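Local coordinates for SLT domain-containing protein (Bdellovibrio bacteriovorus HD100, PDB 6TAB) that probably cleaves peptidoglycan as a lysozyme-like hydrolase of altered substrate specificity that helps the predatory bacterium leave its prey cell, at residues L115-Q127 and Y240-K254. Residues are numbered along the deposited sequence; the frame is centred on the assembly and turned at random.
Sequences LFCPKYSSLSYAQ and YKSIVSWSQNLSICK
Tyr240 brings its hydroxyl to Leu115, where OH lies 3.6 Å from CD2; the two side chains approach from opposite directions. One turn on, Val244 divides its methyls between two neighbours. CG1 packs on CD1 of Leu115, while CG2, which also rests over one face of the Tyr240 ring, comes within 3.9 Å of CE1 of Phe116. Ser247 then makes the polar link: with chi1 at 174°, OG swings away from its own backbone N and donates to the carbonyl O of Phe116 at 2.7 Å, arriving from above the carbonyl plane. The same O receives a CA-H...O contact from Gln248, so the last carbonyl of helix 113-116 is met from two neighbouring residues.

Beyond the helix, the Ile252 side chain crosses that of Leu123 at about a right angle, CB lying against CD2. The Ile252 and Gln127 side chains slide past each other in opposite directions, CG2 near NE2; that NE2 is hydrogen-bonded to Glu75, and Gln127 OE1 accepts from Ser124 N in a capping box. Cys253 closes the disulfide with Cys117, the SG atoms 2.1 Å apart and chi3 at -93°, near the relaxed value for such a bridge. The Cys253 carbonyl O accepts a hydrogen bond from Lys119 N at 3.0 Å, bent to 143° at the hydrogen, inside the type I turn 117-120. Lys254 ends the chain, and its carboxylate is met by the extended Lys119 side chain: NZ forms a salt bridge to OXT at 2.9 Å and a weak bond to O.

The covalent bridge thus ties the C-terminal tail after helix 238-248 to the loop joining helices 113-116 and 125-144. Helix 125-144 packs against helices 113-116 and 238-248, Tyr131 touching Phe116 and hydrogen-bonding Ser247 OG, and Ser138 meeting Ile243.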
ATOM      1  N   LEU A 115     -16.122  -7.147  -0.935  1.00 14.57           N
ATOM      2  CA  LEU A 115     -15.749  -6.296  -2.076  1.00 14.54           C
ATOM      3  C   LEU A 115     -14.360  -6.655  -2.621  1.00 14.73           C
ATOM      4  O   LEU A 115     -14.200  -6.915  -3.828  1.00 16.39           O
ATOM      5  CB  LEU A 115     -15.793  -4.814  -1.665  1.00 15.87           C
ATOM      6  CG  LEU A 115     -15.307  -3.798  -2.705  1.00 17.14           C
ATOM      7  CD1 LEU A 115     -16.129  -3.845  -3.969  1.00 19.80           C
ATOM      8  CD2 LEU A 115     -15.262  -2.377  -2.148  1.00 20.22           C
ATOM      9  N   PHE A 116     -13.325  -6.630  -1.769  1.00 13.64           N
ATOM     10  CA  PHE A 116     -11.939  -6.773  -2.219  1.00 13.92           C
ATOM     11  C   PHE A 116     -11.503  -8.216  -2.461  1.00 12.88           C
ATOM     12  O   PHE A 116     -10.701  -8.467  -3.387  1.00 15.20           O
ATOM     13  CB  PHE A 116     -10.994  -6.111  -1.218  1.00 13.32           C
ATOM     14  CG  PHE A 116     -10.913  -4.614  -1.339  1.00 13.63           C
ATOM     15  CD1 PHE A 116     -10.036  -4.055  -2.247  1.00 15.19           C
ATOM     16  CD2 PHE A 116     -11.698  -3.768  -0.566  1.00 14.68           C
ATOM     17  CE1 PHE A 116      -9.939  -2.677  -2.382  1.00 15.91           C
ATOM     18  CE2 PHE A 116     -11.594  -2.387  -0.683  1.00 17.33           C
ATOM     19  CZ  PHE A 116     -10.734  -1.842  -1.625  1.00 16.34           C
ATOM     20  N   CYS A 117     -11.940  -9.170  -1.627  1.00 12.52           N
ATOM     21  CA  CYS A 117     -11.356 -10.530  -1.650  1.00 12.34           C
ATOM     22  C   CYS A 117     -12.314 -11.504  -0.978  1.00 13.49           C
ATOM     23  O   CYS A 117     -12.210 -11.773   0.234  1.00 13.68           O
ATOM     24  CB  CYS A 117      -9.960 -10.568  -1.017  1.00 14.21           C
ATOM     25  SG  CYS A 117      -9.142 -12.199  -1.137  1.00 15.50           S
ATOM     26  N   PRO A 118     -13.339 -11.994  -1.728  1.00 13.89           N
ATOM     27  CA  PRO A 118     -14.410 -12.735  -1.059  1.00 15.02           C
ATOM     28  C   PRO A 118     -13.994 -13.942  -0.189  1.00 15.18           C
ATOM     29  O   PRO A 118     -14.637 -14.194   0.864  1.00 16.81           O
ATOM     30  CB  PRO A 118     -15.330 -13.117  -2.241  1.00 16.39           C
ATOM     31  CG  PRO A 118     -15.151 -11.942  -3.184  1.00 17.34           C
ATOM     32  CD  PRO A 118     -13.680 -11.593  -3.108  1.00 16.22           C
ATOM     33  N   LYS A 119     -12.920 -14.650  -0.576  1.00 14.07           N
ATOM     34  CA  LYS A 119     -12.431 -15.826   0.139  1.00 14.22           C
ATOM     35  C   LYS A 119     -11.311 -15.483   1.148  1.00 13.57           C
ATOM     36  O   LYS A 119     -10.611 -16.410   1.580  1.00 15.22           O
ATOM     37  CB  LYS A 119     -11.994 -16.927  -0.844  1.00 16.28           C
ATOM     38  CG  LYS A 119     -13.094 -17.514  -1.711  1.00 19.22           C
ATOM     39  CD  LYS A 119     -12.572 -18.624  -2.625  1.00 24.25           C
ATOM     40  CE  LYS A 119     -13.693 -19.361  -3.323  1.00 29.00           C
ATOM     41  NZ  LYS A 119     -13.189 -20.275  -4.380  1.00 32.72           N
ATOM     42  N   TYR A 120     -11.173 -14.208   1.564  1.00 13.38           N
ATOM     43  CA  TYR A 120     -10.063 -13.809   2.438  1.00 13.44           C
ATOM     44  C   TYR A 120      -9.966 -14.696   3.698  1.00 13.64           C
ATOM     45  O   TYR A 120      -8.861 -15.023   4.151  1.00 14.39           O
ATOM     46  CB  TYR A 120     -10.184 -12.310   2.813  1.00 13.91           C
ATOM     47  CG  TYR A 120      -8.899 -11.724   3.350  1.00 13.71           C
ATOM     48  CD1 TYR A 120      -8.604 -11.790   4.703  1.00 14.45           C
ATOM     49  CD2 TYR A 120      -7.976 -11.100   2.515  1.00 16.84           C
ATOM     50  CE1 TYR A 120      -7.405 -11.292   5.210  1.00 14.30           C
ATOM     51  CE2 TYR A 120      -6.762 -10.641   3.003  1.00 16.52           C
ATOM     52  CZ  TYR A 120      -6.484 -10.690   4.365  1.00 14.79           C
ATOM     53  OH  TYR A 120      -5.302 -10.179   4.849  1.00 16.18           O
ATOM     54  N   SER A 121     -11.105 -14.983   4.335  1.00 15.98           N
ATOM     55  CA  SER A 121     -11.084 -15.724   5.605  1.00 18.31           C
ATOM     56  C   SER A 121     -10.524 -17.146   5.466  1.00 19.99           C
ATOM     57  O   SER A 121     -10.212 -17.754   6.512  1.00 25.35           O
ATOM     58  CB  SER A 121     -12.451 -15.774   6.262  1.00 21.32           C
ATOM     59  OG  SER A 121     -13.364 -16.535   5.495  1.00 26.71           O
ATOM     60  N   SER A 122     -10.429 -17.677   4.231  1.00 17.88           N
ATOM     61  CA  SER A 122      -9.880 -19.026   3.957  1.00 19.07           C
ATOM     62  C   SER A 122      -8.363 -19.027   3.690  1.00 17.77           C
ATOM     63  O   SER A 122      -7.756 -20.107   3.592  1.00 20.84           O
ATOM     64  CB  SER A 122     -10.579 -19.676   2.764  1.00 23.40           C
ATOM     65  OG  SER A 122     -11.967 -19.813   2.992  1.00 30.22           O
ATOM     66  N   LEU A 123      -7.742 -17.856   3.552  1.00 15.12           N
ATOM     67  CA  LEU A 123      -6.331 -17.766   3.126  1.00 15.39           C
ATOM     68  C   LEU A 123      -5.377 -18.173   4.271  1.00 15.13           C
ATOM     69  O   LEU A 123      -5.571 -17.773   5.436  1.00 16.92           O
ATOM     70  CB  LEU A 123      -6.004 -16.341   2.646  1.00 14.37           C
ATOM     71  CG  LEU A 123      -6.786 -15.831   1.435  1.00 16.82           C
ATOM     72  CD1 LEU A 123      -6.303 -14.425   1.059  1.00 19.69           C
ATOM     73  CD2 LEU A 123      -6.694 -16.774   0.237  1.00 20.14           C
ATOM     74  N   SER A 124      -4.317 -18.916   3.943  1.00 14.67           N
ATOM     75  CA  SER A 124      -3.164 -19.160   4.825  1.00 15.20           C
ATOM     76  C   SER A 124      -2.358 -17.868   5.043  1.00 14.36           C
ATOM     77  O   SER A 124      -2.475 -16.894   4.262  1.00 13.94           O
ATOM     78  CB  SER A 124      -2.259 -20.251   4.228  1.00 17.09           C
ATOM     79  OG  SER A 124      -1.594 -19.741   3.082  1.00 17.19           O
ATOM     80  N   TYR A 125      -1.444 -17.918   6.020  1.00 15.69           N
ATOM     81  CA  TYR A 125      -0.505 -16.791   6.225  1.00 14.47           C
ATOM     82  C   TYR A 125       0.277 -16.495   4.932  1.00 14.20           C
ATOM     83  O   TYR A 125       0.398 -15.334   4.532  1.00 13.46           O
ATOM     84  CB  TYR A 125       0.415 -17.073   7.419  1.00 15.31           C
ATOM     85  CG  TYR A 125       1.356 -15.945   7.779  1.00 15.28           C
ATOM     86  CD1 TYR A 125       0.903 -14.791   8.416  1.00 14.99           C
ATOM     87  CD2 TYR A 125       2.719 -16.026   7.544  1.00 15.33           C
ATOM     88  CE1 TYR A 125       1.768 -13.761   8.761  1.00 14.92           C
ATOM     89  CE2 TYR A 125       3.597 -15.008   7.902  1.00 15.51           C
ATOM     90  CZ  TYR A 125       3.128 -13.851   8.502  1.00 13.77           C
ATOM     91  OH  TYR A 125       3.970 -12.833   8.897  1.00 14.73           O
ATOM     92  N   ALA A 126       0.863 -17.536   4.319  1.00 14.79           N
ATOM     93  CA  ALA A 126       1.648 -17.353   3.044  1.00 15.83           C
ATOM     94  C   ALA A 126       0.799 -16.710   1.944  1.00 14.49           C
ATOM     95  O   ALA A 126       1.295 -15.812   1.237  1.00 14.81           O
ATOM     96  CB  ALA A 126       2.204 -18.671   2.565  1.00 17.89           C
ATOM     97  N   GLN A 127      -0.465 -17.152   1.814  1.00 13.54           N
ATOM     98  CA  GLN A 127      -1.374 -16.568   0.819  1.00 13.54           C
ATOM     99  C   GLN A 127      -1.714 -15.095   1.126  1.00 12.28           C
ATOM    100  O   GLN A 127      -1.832 -14.266   0.195  1.00 12.82           O
ATOM    101  CB  GLN A 127      -2.635 -17.434   0.643  1.00 14.26           C
ATOM    102  CG  GLN A 127      -2.413 -18.824   0.002  1.00 15.53           C
ATOM    103  CD  GLN A 127      -3.663 -19.679   0.038  1.00 16.78           C
ATOM    104  OE1 GLN A 127      -4.382 -19.727   1.056  1.00 16.93           O
ATOM    105  NE2 GLN A 127      -3.972 -20.325  -1.088  1.00 21.99           N
ATOM    106  N   TYR A 240      -8.934   3.561  -8.673  1.00 16.97           N
ATOM    107  CA  TYR A 240      -9.741   2.815  -7.667  1.00 16.33           C
ATOM    108  C   TYR A 240     -10.444   1.620  -8.340  1.00 16.66           C
ATOM    109  O   TYR A 240     -10.396   0.485  -7.829  1.00 15.75           O
ATOM    110  CB  TYR A 240     -10.764   3.728  -6.982  1.00 16.09           C
ATOM    111  CG  TYR A 240     -11.728   2.962  -6.087  1.00 16.06           C
ATOM    112  CD1 TYR A 240     -11.362   2.584  -4.805  1.00 16.90           C
ATOM    113  CD2 TYR A 240     -12.984   2.566  -6.526  1.00 16.48           C
ATOM    114  CE1 TYR A 240     -12.208   1.840  -3.991  1.00 16.77           C
ATOM    115  CE2 TYR A 240     -13.854   1.838  -5.719  1.00 17.62           C
ATOM    116  CZ  TYR A 240     -13.468   1.481  -4.436  1.00 17.04           C
ATOM    117  OH  TYR A 240     -14.292   0.716  -3.636  1.00 19.43           O
ATOM    118  N   LYS A 241     -11.091   1.861  -9.497  1.00 16.84           N
ATOM    119  CA  LYS A 241     -11.855   0.780 -10.167  1.00 18.35           C
ATOM    120  C   LYS A 241     -10.941  -0.401 -10.538  1.00 16.89           C
ATOM    121  O   LYS A 241     -11.336  -1.571 -10.393  1.00 17.91           O
ATOM    122  CB  LYS A 241     -12.630   1.316 -11.384  1.00 21.22           C
ATOM    123  CG  LYS A 241     -13.809   2.232 -11.042  1.00 24.22           C
ATOM    124  CD  LYS A 241     -14.662   2.687 -12.215  1.00 33.97           C
ATOM    125  CE  LYS A 241     -13.874   3.402 -13.283  1.00 41.42           C
ATOM    126  NZ  LYS A 241     -14.778   3.877 -14.351  1.00 50.57           N
ATOM    127  N   SER A 242      -9.722  -0.102 -11.009  1.00 16.03           N
ATOM    128  CA  SER A 242      -8.744  -1.101 -11.382  1.00 16.34           C
ATOM    129  C   SER A 242      -8.195  -1.870 -10.174  1.00 14.62           C
ATOM    130  O   SER A 242      -8.095  -3.095 -10.208  1.00 15.06           O
ATOM    131  CB  SER A 242      -7.596  -0.495 -12.187  1.00 17.90           C
ATOM    132  OG  SER A 242      -8.030   0.065 -13.425  1.00 23.09           O
ATOM    133  N   ILE A 243      -7.846  -1.160  -9.099  1.00 14.18           N
ATOM    134  CA  ILE A 243      -7.342  -1.827  -7.888  1.00 13.20           C
ATOM    135  C   ILE A 243      -8.391  -2.824  -7.370  1.00 12.41           C
ATOM    136  O   ILE A 243      -8.057  -3.989  -7.042  1.00 13.26           O
ATOM    137  CB  ILE A 243      -6.922  -0.787  -6.818  1.00 12.95           C
ATOM    138  CG1 ILE A 243      -5.679  -0.017  -7.285  1.00 13.87           C
ATOM    139  CG2 ILE A 243      -6.645  -1.443  -5.460  1.00 13.90           C
ATOM    140  CD1 ILE A 243      -5.320   1.205  -6.477  1.00 14.71           C
ATOM    141  N   VAL A 244      -9.662  -2.382  -7.274  1.00 13.03           N
ATOM    142  CA  VAL A 244     -10.731  -3.279  -6.758  1.00 14.00           C
ATOM    143  C   VAL A 244     -10.926  -4.495  -7.693  1.00 13.20           C
ATOM    144  O   VAL A 244     -11.044  -5.619  -7.229  1.00 13.49           O
ATOM    145  CB  VAL A 244     -12.068  -2.523  -6.592  1.00 17.35           C
ATOM    146  CG1 VAL A 244     -13.267  -3.451  -6.390  1.00 20.37           C
ATOM    147  CG2 VAL A 244     -11.985  -1.527  -5.459  1.00 18.71           C
ATOM    148  N   SER A 245     -10.988  -4.256  -9.033  1.00 15.00           N
ATOM    149  CA  SER A 245     -11.214  -5.320 -10.016  1.00 15.36           C
ATOM    150  C   SER A 245     -10.078  -6.363  -9.973  1.00 13.87           C
ATOM    151  O   SER A 245     -10.313  -7.590  -9.935  1.00 15.78           O
ATOM    152  CB  SER A 245     -11.382  -4.760 -11.418  1.00 19.15           C
ATOM    153  OG  SER A 245     -11.735  -5.794 -12.334  1.00 24.61           O
ATOM    154  N   TRP A 246      -8.831  -5.882 -10.003  1.00 13.77           N
ATOM    155  CA  TRP A 246      -7.684  -6.802 -10.029  1.00 13.97           C
ATOM    156  C   TRP A 246      -7.634  -7.635  -8.740  1.00 14.24           C
ATOM    157  O   TRP A 246      -7.360  -8.833  -8.784  1.00 16.07           O
ATOM    158  CB  TRP A 246      -6.380  -6.057 -10.282  1.00 13.95           C
ATOM    159  CG  TRP A 246      -6.280  -5.333 -11.604  1.00 16.62           C
ATOM    160  CD1 TRP A 246      -7.070  -5.453 -12.705  1.00 20.08           C
ATOM    161  CD2 TRP A 246      -5.357  -4.273 -11.903  1.00 16.25           C
ATOM    162  NE1 TRP A 246      -6.686  -4.552 -13.682  1.00 23.05           N
ATOM    163  CE2 TRP A 246      -5.627  -3.812 -13.212  1.00 20.45           C
ATOM    164  CE3 TRP A 246      -4.377  -3.625 -11.151  1.00 16.56           C
ATOM    165  CZ2 TRP A 246      -4.903  -2.774 -13.795  1.00 22.09           C
ATOM    166  CZ3 TRP A 246      -3.640  -2.617 -11.737  1.00 17.04           C
ATOM    167  CH2 TRP A 246      -3.893  -2.207 -13.054  1.00 20.62           C
ATOM    168  N   SER A 247      -7.883  -7.008  -7.577  1.00 13.04           N
ATOM    169  CA  SER A 247      -7.910  -7.713  -6.276  1.00 12.84           C
ATOM    170  C   SER A 247      -8.961  -8.838  -6.263  1.00 12.51           C
ATOM    171  O   SER A 247      -8.668 -10.008  -5.955  1.00 14.24           O
ATOM    172  CB  SER A 247      -8.174  -6.705  -5.163  1.00 13.39           C
ATOM    173  OG  SER A 247      -8.351  -7.334  -3.897  1.00 13.96           O
ATOM    174  N   GLN A 248     -10.212  -8.488  -6.620  1.00 12.43           N
ATOM    175  CA  GLN A 248     -11.339  -9.428  -6.431  1.00 15.45           C
ATOM    176  C   GLN A 248     -11.277 -10.580  -7.451  1.00 14.23           C
ATOM    177  O   GLN A 248     -11.900 -11.648  -7.199  1.00 15.94           O
ATOM    178  CB  GLN A 248     -12.669  -8.683  -6.390  1.00 16.80           C
ATOM    179  CG  GLN A 248     -13.122  -8.217  -7.754  1.00 15.56           C
ATOM    180  CD  GLN A 248     -14.220  -7.161  -7.773  1.00 20.91           C
ATOM    181  OE1 GLN A 248     -14.760  -6.680  -6.771  1.00 22.27           O
ATOM    182  NE2 GLN A 248     -14.523  -6.741  -8.957  1.00 18.96           N
ATOM    183  N   ASN A 249     -10.498 -10.424  -8.534  1.00 14.39           N
ATOM    184  CA  ASN A 249     -10.347 -11.475  -9.573  1.00 15.20           C
ATOM    185  C   ASN A 249      -9.071 -12.320  -9.401  1.00 14.53           C
ATOM    186  O   ASN A 249      -8.836 -13.230 -10.233  1.00 16.43           O
ATOM    187  CB  ASN A 249     -10.478 -10.851 -10.963  1.00 17.25           C
ATOM    188  CG  ASN A 249     -11.915 -10.424 -11.244  1.00 18.08           C
ATOM    189  OD1 ASN A 249     -12.183  -9.298 -11.628  1.00 25.96           O
ATOM    190  ND2 ASN A 249     -12.852 -11.356 -11.132  1.00 23.16           N
ATOM    191  N   LEU A 250      -8.275 -12.095  -8.348  1.00 13.13           N
ATOM    192  CA  LEU A 250      -7.187 -12.992  -8.055  1.00 12.96           C
ATOM    193  C   LEU A 250      -7.765 -14.398  -7.804  1.00 12.85           C
ATOM    194  O   LEU A 250      -8.803 -14.539  -7.111  1.00 14.46           O
ATOM    195  CB  LEU A 250      -6.399 -12.482  -6.838  1.00 12.54           C
ATOM    196  CG  LEU A 250      -5.619 -11.129  -6.967  1.00 16.98           C
ATOM    197  CD1 LEU A 250      -5.062 -10.791  -5.619  1.00 13.59           C
ATOM    198  CD2 LEU A 250      -4.543 -11.271  -8.046  1.00 13.46           C
ATOM    199  N   SER A 251      -7.073 -15.451  -8.273  1.00 13.82           N
ATOM    200  CA  SER A 251      -7.576 -16.831  -8.149  1.00 14.68           C
ATOM    201  C   SER A 251      -7.816 -17.203  -6.680  1.00 14.89           C
ATOM    202  O   SER A 251      -8.787 -17.899  -6.349  1.00 17.77           O
ATOM    203  CB  SER A 251      -6.687 -17.836  -8.897  1.00 16.00           C
ATOM    204  OG  SER A 251      -5.360 -17.850  -8.344  1.00 17.44           O
ATOM    205  N   ILE A 252      -6.939 -16.730  -5.804  1.00 15.21           N
ATOM    206  CA  ILE A 252      -7.051 -17.037  -4.357  1.00 14.25           C
ATOM    207  C   ILE A 252      -8.269 -16.364  -3.700  1.00 14.03           C
ATOM    208  O   ILE A 252      -8.684 -16.770  -2.582  1.00 16.87           O
ATOM    209  CB  ILE A 252      -5.739 -16.729  -3.602  1.00 15.46           C
ATOM    210  CG1 ILE A 252      -5.396 -15.230  -3.626  1.00 15.27           C
ATOM    211  CG2 ILE A 252      -4.620 -17.638  -4.123  1.00 17.90           C
ATOM    212  CD1 ILE A 252      -4.201 -14.833  -2.795  1.00 17.61           C
ATOM    213  N   CYS A 253      -8.786 -15.290  -4.293  1.00 14.23           N
ATOM    214  CA  CYS A 253      -9.862 -14.464  -3.728  1.00 14.51           C
ATOM    215  C   CYS A 253     -11.249 -14.907  -4.222  1.00 15.29           C
ATOM    216  O   CYS A 253     -12.262 -14.676  -3.535  1.00 16.53           O
ATOM    217  CB  CYS A 253      -9.674 -12.986  -4.073  1.00 14.40           C
ATOM    218  SG  CYS A 253      -8.350 -12.197  -3.120  1.00 15.91           S
ATOM    219  N   LYS A 254     -11.304 -15.497  -5.428  1.00 20.65           N
ATOM    220  CA  LYS A 254     -12.566 -15.742  -6.199  1.00 24.32           C
ATOM    221  C   LYS A 254     -12.931 -17.234  -6.081  1.00 25.13           C
ATOM    222  O   LYS A 254     -14.119 -17.581  -6.057  1.00 36.68           O
ATOM    223  CB  LYS A 254     -12.359 -15.266  -7.652  1.00 23.73           C
ATOM    224  CG  LYS A 254     -13.558 -15.299  -8.599  1.00 25.65           C
ATOM    225  CD  LYS A 254     -13.129 -14.881  -9.997  1.00 29.30           C
ATOM    226  CE  LYS A 254     -14.235 -14.829 -11.030  1.00 34.80           C
ATOM    227  NZ  LYS A 254     -13.789 -14.047 -12.213  1.00 36.21           N
ATOM    228  OXT LYS A 254     -12.051 -18.153  -6.061  1.00 27.95           O
TER